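Local coordinates for antibiotic biosynthesis monooxygenase family protein (Shewanella oneidensis, PDB 2BBE) that is of unproven function but belongs to the antibiotic biosynthesis monooxygenase family and may act as an oxidoreductase, at residues A32-L37 with V62-K67; I48-N53 with D75-K80. One frame throughout, in Å; residues are numbered along the deposited sequence. Where two conformers were deposited one is given.

Interaction 1: A32-L37 with V62-K67; sequences AALASL and VTFVEK
Leu34 of helix 27-35 sits over Phe64 of strand 61-68, with their CA atoms 8.4 Å apart, the closest CA pair across the contact. No hydrogen bond joins the segments, and the contact is mainly apolar packing.

Leu34 carries the helix side. Its CG lies anti to its carbonyl carbon (chi1 -69°), and the two methyls part toward different strand residues. CD1 goes to Val62 and meets CG1 at 3.7 Å. CD2 goes to Phe64 and rests 3.7 Å from ring atom CE2, while Leu34 CB also comes near the same ring carbon. The Leu34 and Phe64 side chains run past each other in opposite directions, and so do those of Leu34 and Val62.

The backbone of Leu34 takes part as well. Its carbonyl O lies at the edge of the Phe64 ring, near the ring plane, 3.4 Å from CZ. The same oxygen accepts a backbone hydrogen bond from Leu37 N at 3.1 Å. The ring edge therefore meets the backbone of Leu34 as well as its side chain.

Leu37 adds a looser touch. Its CD1 approaches Phe64 CE2 obliquely, at 4.4 Å. On the neighbouring strand Tyr50 stacks on the Phe64 ring, and Leu34 and Leu37 also pack against helix 81-94. All four touching residues are buried.

Val62 and Phe64 alternate with Thr63, whose side chain points away from the helix and is hydrogen-bonded to Tyr103 of the second subunit. One side of the strand thus faces the helices, and the other takes part in the subunit interface. This helix-on-sheet core is characteristic of the ferredoxin-like alpha+beta fold of the dimeric alpha/beta barrel superfamily.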
ATOM      1  N   ALA A  32      -9.732  20.150   5.804  1.00 12.22           N
ATOM      2  CA  ALA A  32      -9.012  20.982   4.829  1.00 12.82           C
ATOM      3  C   ALA A  32      -7.556  21.279   5.221  1.00 12.58           C
ATOM      4  O   ALA A  32      -6.651  21.183   4.374  1.00 12.64           O
ATOM      5  CB  ALA A  32      -9.778  22.277   4.541  1.00 13.05           C
ATOM      6  N   ALA A  33      -7.341  21.619   6.494  1.00 12.49           N
ATOM      7  CA  ALA A  33      -6.018  21.951   7.027  1.00 12.45           C
ATOM      8  C   ALA A  33      -5.087  20.739   6.941  1.00 12.42           C
ATOM      9  O   ALA A  33      -3.919  20.857   6.518  1.00 11.99           O
ATOM     10  CB  ALA A  33      -6.129  22.435   8.478  1.00 12.52           C
ATOM     11  N   LEU A  34      -5.605  19.573   7.327  1.00 11.96           N
ATOM     12  CA  LEU A  34      -4.808  18.325   7.258  1.00 11.30           C
ATOM     13  C   LEU A  34      -4.578  17.911   5.796  1.00 11.37           C
ATOM     14  O   LEU A  34      -3.483  17.470   5.428  1.00 10.80           O
ATOM     15  CB  LEU A  34      -5.490  17.198   8.056  1.00 10.43           C
ATOM     16  CG  LEU A  34      -5.471  17.419   9.590  1.00 11.24           C
ATOM     17  CD1 LEU A  34      -6.449  16.482  10.284  1.00 12.48           C
ATOM     18  CD2 LEU A  34      -4.054  17.236  10.181  1.00 11.04           C
ATOM     19  N   ALA A  35      -5.611  18.034   4.960  1.00 11.58           N
ATOM     20  CA  ALA A  35      -5.458  17.612   3.561  1.00 11.19           C
ATOM     21  C   ALA A  35      -4.427  18.469   2.843  1.00 11.68           C
ATOM     22  O   ALA A  35      -3.763  17.988   1.902  1.00 11.40           O
ATOM     23  CB  ALA A  35      -6.800  17.626   2.814  1.00 11.33           C
ATOM     24  N   SER A  36      -4.292  19.730   3.269  1.00 11.62           N
ATOM     25  CA  SER A  36      -3.337  20.652   2.634  1.00 12.36           C
ATOM     26  C   SER A  36      -1.878  20.170   2.807  1.00 12.00           C
ATOM     27  O   SER A  36      -0.989  20.559   2.023  1.00 12.13           O
ATOM     28  CB  SER A  36      -3.494  22.085   3.187  1.00 12.65           C
ATOM     29  OG  SER A  36      -2.913  22.139   4.486  1.00 14.58           O
ATOM     30  N   LEU A  37      -1.639  19.325   3.808  1.00 11.38           N
ATOM     31  CA  LEU A  37      -0.295  18.804   4.094  1.00 11.87           C
ATOM     32  C   LEU A  37       0.107  17.651   3.181  1.00 11.40           C
ATOM     33  O   LEU A  37       1.289  17.298   3.100  1.00 11.75           O
ATOM     34  CB  LEU A  37      -0.186  18.302   5.557  1.00 11.27           C
ATOM     35  CG  LEU A  37      -0.594  19.281   6.660  1.00 13.43           C
ATOM     36  CD1 LEU A  37      -0.568  18.598   8.024  1.00 11.16           C
ATOM     37  CD2 LEU A  37       0.284  20.542   6.630  1.00 14.04           C
ATOM     38  N   VAL A  62     -10.629  13.218  12.720  1.00 10.55           N
ATOM     39  CA  VAL A  62      -9.912  13.110  11.453  1.00 10.65           C
ATOM     40  C   VAL A  62      -8.524  12.529  11.790  1.00 11.00           C
ATOM     41  O   VAL A  62      -7.870  13.019  12.725  1.00 11.72           O
ATOM     42  CB  VAL A  62      -9.774  14.502  10.779  1.00 10.69           C
ATOM     43  CG1 VAL A  62      -9.313  14.355   9.343  1.00 10.24           C
ATOM     44  CG2 VAL A  62     -11.136  15.264  10.797  1.00 10.83           C
ATOM     45  N   THR A  63      -8.080  11.505  11.059  1.00 10.00           N
ATOM     46  CA  THR A  63      -6.887  10.737  11.454  1.00  9.88           C
ATOM     47  C   THR A  63      -5.941  10.471  10.289  1.00  9.76           C
ATOM     48  O   THR A  63      -6.381  10.024   9.223  1.00  9.51           O
ATOM     49  CB  THR A  63      -7.321   9.379  12.081  1.00  9.70           C
ATOM     50  OG1 THR A  63      -8.103   9.643  13.247  1.00 11.89           O
ATOM     51  CG2 THR A  63      -6.114   8.464  12.439  1.00  8.48           C
ATOM     52  N   PHE A  64      -4.647  10.736  10.494  1.00  8.92           N
ATOM     53  CA  PHE A  64      -3.625  10.341   9.542  1.00  9.47           C
ATOM     54  C   PHE A  64      -3.074   8.947   9.859  1.00  9.65           C
ATOM     55  O   PHE A  64      -2.761   8.631  11.015  1.00  9.07           O
ATOM     56  CB  PHE A  64      -2.433  11.345   9.544  1.00  9.38           C
ATOM     57  CG  PHE A  64      -2.518  12.403   8.469  1.00 10.31           C
ATOM     58  CD1 PHE A  64      -2.530  12.045   7.111  1.00  9.86           C
ATOM     59  CD2 PHE A  64      -2.550  13.760   8.811  1.00 10.25           C
ATOM     60  CE1 PHE A  64      -2.596  13.029   6.113  1.00 10.61           C
ATOM     61  CE2 PHE A  64      -2.602  14.740   7.822  1.00  9.29           C
ATOM     62  CZ  PHE A  64      -2.650  14.377   6.485  1.00  9.46           C
ATOM     63  N   VAL A  65      -2.921   8.145   8.810  1.00  9.49           N
ATOM     64  CA  VAL A  65      -2.254   6.852   8.883  1.00 10.08           C
ATOM     65  C   VAL A  65      -1.016   6.963   8.003  1.00 10.55           C
ATOM     66  O   VAL A  65      -1.117   7.221   6.788  1.00  9.83           O
ATOM     67  CB  VAL A  65      -3.199   5.723   8.399  1.00 10.10           C
ATOM     68  CG1 VAL A  65      -2.406   4.392   8.165  1.00 11.20           C
ATOM     69  CG2 VAL A  65      -4.353   5.553   9.431  1.00 10.86           C
ATOM     70  N   GLU A  66       0.154   6.802   8.623  1.00 10.38           N
ATOM     71  CA  GLU A  66       1.409   7.189   7.988  1.00 10.69           C
ATOM     72  C   GLU A  66       2.438   6.070   8.070  1.00 10.35           C
ATOM     73  O   GLU A  66       2.373   5.232   8.987  1.00  9.98           O
ATOM     74  CB  GLU A  66       2.001   8.434   8.698  1.00 11.00           C
ATOM     75  CG  GLU A  66       0.990   9.545   9.049  1.00 11.80           C
ATOM     76  CD  GLU A  66       1.612  10.688   9.874  1.00 13.45           C
ATOM     77  OE1 GLU A  66       2.853  10.718  10.060  1.00 14.06           O
ATOM     78  OE2 GLU A  66       0.848  11.575  10.330  1.00 18.06           O
ATOM     79  N   LYS A  67       3.391   6.098   7.137  1.00  9.29           N
ATOM     80  CA  LYS A  67       4.560   5.203   7.165  0.50  9.09           C
ATOM     81  C   LYS A  67       5.752   5.889   6.503  1.00  8.85           C
ATOM     82  O   LYS A  67       5.616   6.526   5.446  1.00  9.04           O
ATOM     83  CB  LYS A  67       4.258   3.849   6.492  0.50  9.29           C
ATOM     84  CG  LYS A  67       5.217   2.712   6.894  0.50  8.65           C
ATOM     85  CD  LYS A  67       4.988   1.397   6.098  0.50  9.01           C
ATOM     86  CE  LYS A  67       3.699   0.656   6.484  0.50  9.19           C
ATOM     87  NZ  LYS A  67       3.529  -0.684   5.743  0.50  8.44           N
TER

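Interaction 2: I48-N53 with D75-K80; sequences IRYELN and DEHCAK. With SO4 (sulfate ion), chain C.
Tyr50 and His77 make the whole direct contact between 48-53 and 75-80. Each side chain reaches out with CG anti to its backbone N (chi1 -162° for Tyr50, 165° for His77), and the two cross at about a right angle. The rings are oblique, with centroids 5.2 Å apart and planes at 70°. Tyr50 OH lies at the edge of the imidazole, in its plane, 3.6 Å from His77 CE1. Tyr50 CE1 is 3.7 Å from His77 NE2.

One water bridges the polar ends. It is hydrogen-bonded to Tyr50 OH at 3.0 Å and to His77 NE2 at 2.8 Å, and lies in the plane of both rings. The other imidazole nitrogen, ND1, is hydrogen-bonded to Glu44. Both nitrogens are therefore engaged, which should fix the turn of the ring.

The pair lies between the sheet and the helices of the dimeric alpha/beta barrel fold, where Ile83 of helix 81-94 touches both residues. Phe68 also meets the His77 ring.

Farther along, Lys80 is the N-cap residue of the next helix. A sulfate, probably from the crystallisation liquor, accepts a weak hydrogen bond from Lys80 NZ and is also hydrogen-bonded to Asp81 N.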
ATOM      1  N   ILE A  48       6.471   6.818   2.823  1.00  8.82           N
ATOM      2  CA  ILE A  48       5.892   5.623   2.156  1.00  9.90           C
ATOM      3  C   ILE A  48       4.386   5.767   2.009  1.00 10.22           C
ATOM      4  O   ILE A  48       3.819   5.463   0.953  1.00 10.28           O
ATOM      5  CB  ILE A  48       6.217   4.307   2.934  1.00  9.42           C
ATOM      6  CG1 ILE A  48       7.732   4.054   2.970  1.00 10.34           C
ATOM      7  CG2 ILE A  48       5.439   3.077   2.373  1.00  9.58           C
ATOM      8  CD1 ILE A  48       8.151   2.934   3.995  1.00  9.42           C
ATOM      9  N   ARG A  49       3.753   6.281   3.063  1.00  9.63           N
ATOM     10  CA  ARG A  49       2.314   6.369   3.158  1.00 10.58           C
ATOM     11  C   ARG A  49       1.941   7.588   3.974  1.00  9.51           C
ATOM     12  O   ARG A  49       2.553   7.890   5.022  1.00  9.10           O
ATOM     13  CB  ARG A  49       1.728   5.090   3.818  1.00 10.73           C
ATOM     14  CG  ARG A  49       0.256   5.134   4.081  1.00 11.49           C
ATOM     15  CD  ARG A  49      -0.248   3.867   4.831  1.00 11.71           C
ATOM     16  NE  ARG A  49       0.099   2.637   4.112  1.00 12.67           N
ATOM     17  CZ  ARG A  49       0.216   1.438   4.683  1.00 12.95           C
ATOM     18  NH1 ARG A  49       0.019   1.296   5.991  1.00 11.48           N
ATOM     19  NH2 ARG A  49       0.509   0.377   3.945  1.00 13.09           N
ATOM     20  N   TYR A  50       0.924   8.293   3.500  1.00  9.38           N
ATOM     21  CA  TYR A  50       0.392   9.445   4.238  1.00  9.77           C
ATOM     22  C   TYR A  50      -1.075   9.641   3.889  1.00 10.63           C
ATOM     23  O   TYR A  50      -1.424  10.425   2.983  1.00 11.66           O
ATOM     24  CB  TYR A  50       1.216  10.678   3.887  1.00 10.02           C
ATOM     25  CG  TYR A  50       1.086  11.838   4.836  1.00 10.19           C
ATOM     26  CD1 TYR A  50       1.520  11.738   6.174  1.00 10.04           C
ATOM     27  CD2 TYR A  50       0.592  13.050   4.380  1.00  9.07           C
ATOM     28  CE1 TYR A  50       1.438  12.834   7.049  1.00 10.09           C
ATOM     29  CE2 TYR A  50       0.517  14.165   5.236  1.00 10.43           C
ATOM     30  CZ  TYR A  50       0.936  14.036   6.560  1.00 11.81           C
ATOM     31  OH  TYR A  50       0.853  15.137   7.363  1.00 12.19           O
ATOM     32  N   GLU A  51      -1.929   8.914   4.605  1.00 10.00           N
ATOM     33  CA  GLU A  51      -3.331   8.792   4.241  1.00  9.80           C
ATOM     34  C   GLU A  51      -4.205   9.452   5.293  1.00 10.00           C
ATOM     35  O   GLU A  51      -4.040   9.204   6.492  1.00  9.86           O
ATOM     36  CB  GLU A  51      -3.716   7.318   4.113  1.00 10.57           C
ATOM     37  CG  GLU A  51      -2.979   6.616   2.974  1.00 10.60           C
ATOM     38  CD  GLU A  51      -3.294   5.134   2.922  1.00 14.79           C
ATOM     39  OE1 GLU A  51      -4.107   4.646   3.747  1.00 16.74           O
ATOM     40  OE2 GLU A  51      -2.725   4.459   2.039  1.00 15.51           O
ATOM     41  N   LEU A  52      -5.124  10.296   4.829  1.00  9.62           N
ATOM     42  CA  LEU A  52      -6.073  10.994   5.699  1.00  9.37           C
ATOM     43  C   LEU A  52      -7.433  10.274   5.713  1.00  9.25           C
ATOM     44  O   LEU A  52      -7.861   9.712   4.700  1.00  9.77           O
ATOM     45  CB  LEU A  52      -6.236  12.448   5.217  1.00  8.74           C
ATOM     46  CG  LEU A  52      -6.990  13.427   6.133  1.00  9.79           C
ATOM     47  CD1 LEU A  52      -6.330  13.527   7.543  1.00 10.51           C
ATOM     48  CD2 LEU A  52      -7.069  14.805   5.448  1.00  8.69           C
ATOM     49  N   ASN A  53      -8.101  10.293   6.864  1.00  9.19           N
ATOM     50  CA  ASN A  53      -9.294   9.478   7.096  1.00  9.80           C
ATOM     51  C   ASN A  53     -10.271  10.244   7.996  1.00 10.23           C
ATOM     52  O   ASN A  53      -9.849  10.908   8.967  1.00 10.30           O
ATOM     53  CB  ASN A  53      -8.907   8.155   7.784  1.00  9.40           C
ATOM     54  CG  ASN A  53      -7.777   7.408   7.056  1.00 11.86           C
ATOM     55  OD1 ASN A  53      -6.577   7.644   7.296  1.00 15.43           O
ATOM     56  ND2 ASN A  53      -8.157   6.534   6.159  1.00  7.70           N
ATOM     57  N   ASP A  75      11.384  12.032  11.536  1.00 12.43           N
ATOM     58  CA  ASP A  75      11.843  13.269  12.199  1.00 12.90           C
ATOM     59  C   ASP A  75      11.949  14.438  11.212  1.00 13.46           C
ATOM     60  O   ASP A  75      11.559  15.587  11.530  1.00 13.30           O
ATOM     61  CB  ASP A  75      13.187  13.029  12.906  1.00 13.64           C
ATOM     62  CG  ASP A  75      13.059  12.126  14.134  1.00 14.88           C
ATOM     63  OD1 ASP A  75      11.933  11.880  14.619  1.00 14.17           O
ATOM     64  OD2 ASP A  75      14.102  11.661  14.624  1.00 15.54           O
ATOM     65  N   GLU A  76      12.459  14.152  10.013  1.00 13.77           N
ATOM     66  CA  GLU A  76      12.532  15.148   8.934  0.50 13.81           C
ATOM     67  C   GLU A  76      11.138  15.689   8.594  1.00 13.44           C
ATOM     68  O   GLU A  76      10.948  16.905   8.466  1.00 12.06           O
ATOM     69  CB  GLU A  76      13.195  14.547   7.676  0.50 13.80           C
ATOM     70  CG  GLU A  76      13.399  15.547   6.523  0.50 14.66           C
ATOM     71  CD  GLU A  76      14.366  15.050   5.453  0.50 15.54           C
ATOM     72  OE1 GLU A  76      15.127  14.099   5.722  0.50 17.75           O
ATOM     73  OE2 GLU A  76      14.381  15.627   4.343  0.50 18.80           O
ATOM     74  N   HIS A  77      10.170  14.777   8.444  1.00 12.64           N
ATOM     75  CA  HIS A  77       8.777  15.136   8.186  1.00 13.06           C
ATOM     76  C   HIS A  77       8.240  16.069   9.277  1.00 13.16           C
ATOM     77  O   HIS A  77       7.644  17.106   8.970  1.00 13.08           O
ATOM     78  CB  HIS A  77       7.884  13.879   8.114  1.00 12.74           C
ATOM     79  CG  HIS A  77       6.420  14.181   8.219  1.00 13.74           C
ATOM     80  ND1 HIS A  77       5.710  14.792   7.205  1.00 13.72           N
ATOM     81  CD2 HIS A  77       5.531  13.961   9.218  1.00 14.31           C
ATOM     82  CE1 HIS A  77       4.453  14.943   7.576  1.00 12.95           C
ATOM     83  NE2 HIS A  77       4.317  14.442   8.791  1.00 14.06           N
ATOM     84  N   CYS A  78       8.433  15.677  10.541  1.00 12.57           N
ATOM     85  CA  CYS A  78       7.925  16.445  11.679  1.00 14.21           C
ATOM     86  C   CYS A  78       8.533  17.839  11.808  1.00 14.05           C
ATOM     87  O   CYS A  78       7.889  18.737  12.357  1.00 15.16           O
ATOM     88  CB  CYS A  78       8.093  15.676  12.997  1.00 13.92           C
ATOM     89  SG  CYS A  78       7.017  14.226  13.033  1.00 18.13           S
ATOM     90  N   ALA A  79       9.733  18.030  11.277  1.00 14.17           N
ATOM     91  CA  ALA A  79      10.399  19.341  11.323  1.00 14.27           C
ATOM     92  C   ALA A  79      10.073  20.238  10.127  1.00 14.45           C
ATOM     93  O   ALA A  79      10.560  21.371  10.067  1.00 13.69           O
ATOM     94  CB  ALA A  79      11.927  19.165  11.430  1.00 14.24           C
ATOM     95  N   LYS A  80       9.302  19.738   9.162  1.00 14.02           N
ATOM     96  CA  LYS A  80       8.922  20.559   7.993  1.00 15.21           C
ATOM     97  C   LYS A  80       8.091  21.772   8.420  1.00 15.12           C
ATOM     98  O   LYS A  80       7.228  21.649   9.296  1.00 14.20           O
ATOM     99  CB  LYS A  80       8.125  19.743   6.966  1.00 15.97           C
ATOM    100  CG  LYS A  80       8.896  18.611   6.255  1.00 19.66           C
ATOM    101  CD  LYS A  80       9.959  19.121   5.297  1.00 25.35           C
ATOM    102  CE  LYS A  80       9.559  18.925   3.837  1.00 29.74           C
ATOM    103  NZ  LYS A  80      10.628  19.423   2.899  1.00 30.79           N
TER
HETATM  104  S   SO4 C 202      10.760  23.085   4.946  1.00 38.28           S
HETATM  105  O1  SO4 C 202      10.546  22.964   6.379  1.00 38.56           O
HETATM  106  O2  SO4 C 202      11.792  22.119   4.561  1.00 42.04           O
HETATM  107  O3  SO4 C 202       9.561  22.829   4.144  1.00 39.40           O
HETATM  108  O4  SO4 C 202      11.264  24.433   4.673  1.00 42.99           O
HETATM  109  O   HOH W   1       1.812  14.530  10.098  1.00 22.66           O

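From the N terminus, strand 8-22 is followed by helix 27-35, then helix 38-42, strand 47-55, strand 61-68 and helix 71-78. Interaction 1 closes the loop from 32-37 to 62-67, which contains strand 47-55. Interaction 2 starts inside that loop, at 48-53, and closes beyond it at 75-80. The two loops therefore cross and do not nest. Their strands are antiparallel neighbours in one sheet, with Val65 N and Glu51 O 2.8 Å apart in a probable hydrogen bond. Interaction 1 joins helix 27-35 to this sheet, and interaction 2 joins helix 71-78 to it. The contact centres are about 8 Å apart. Residues of both strand segments also meet the second subunit.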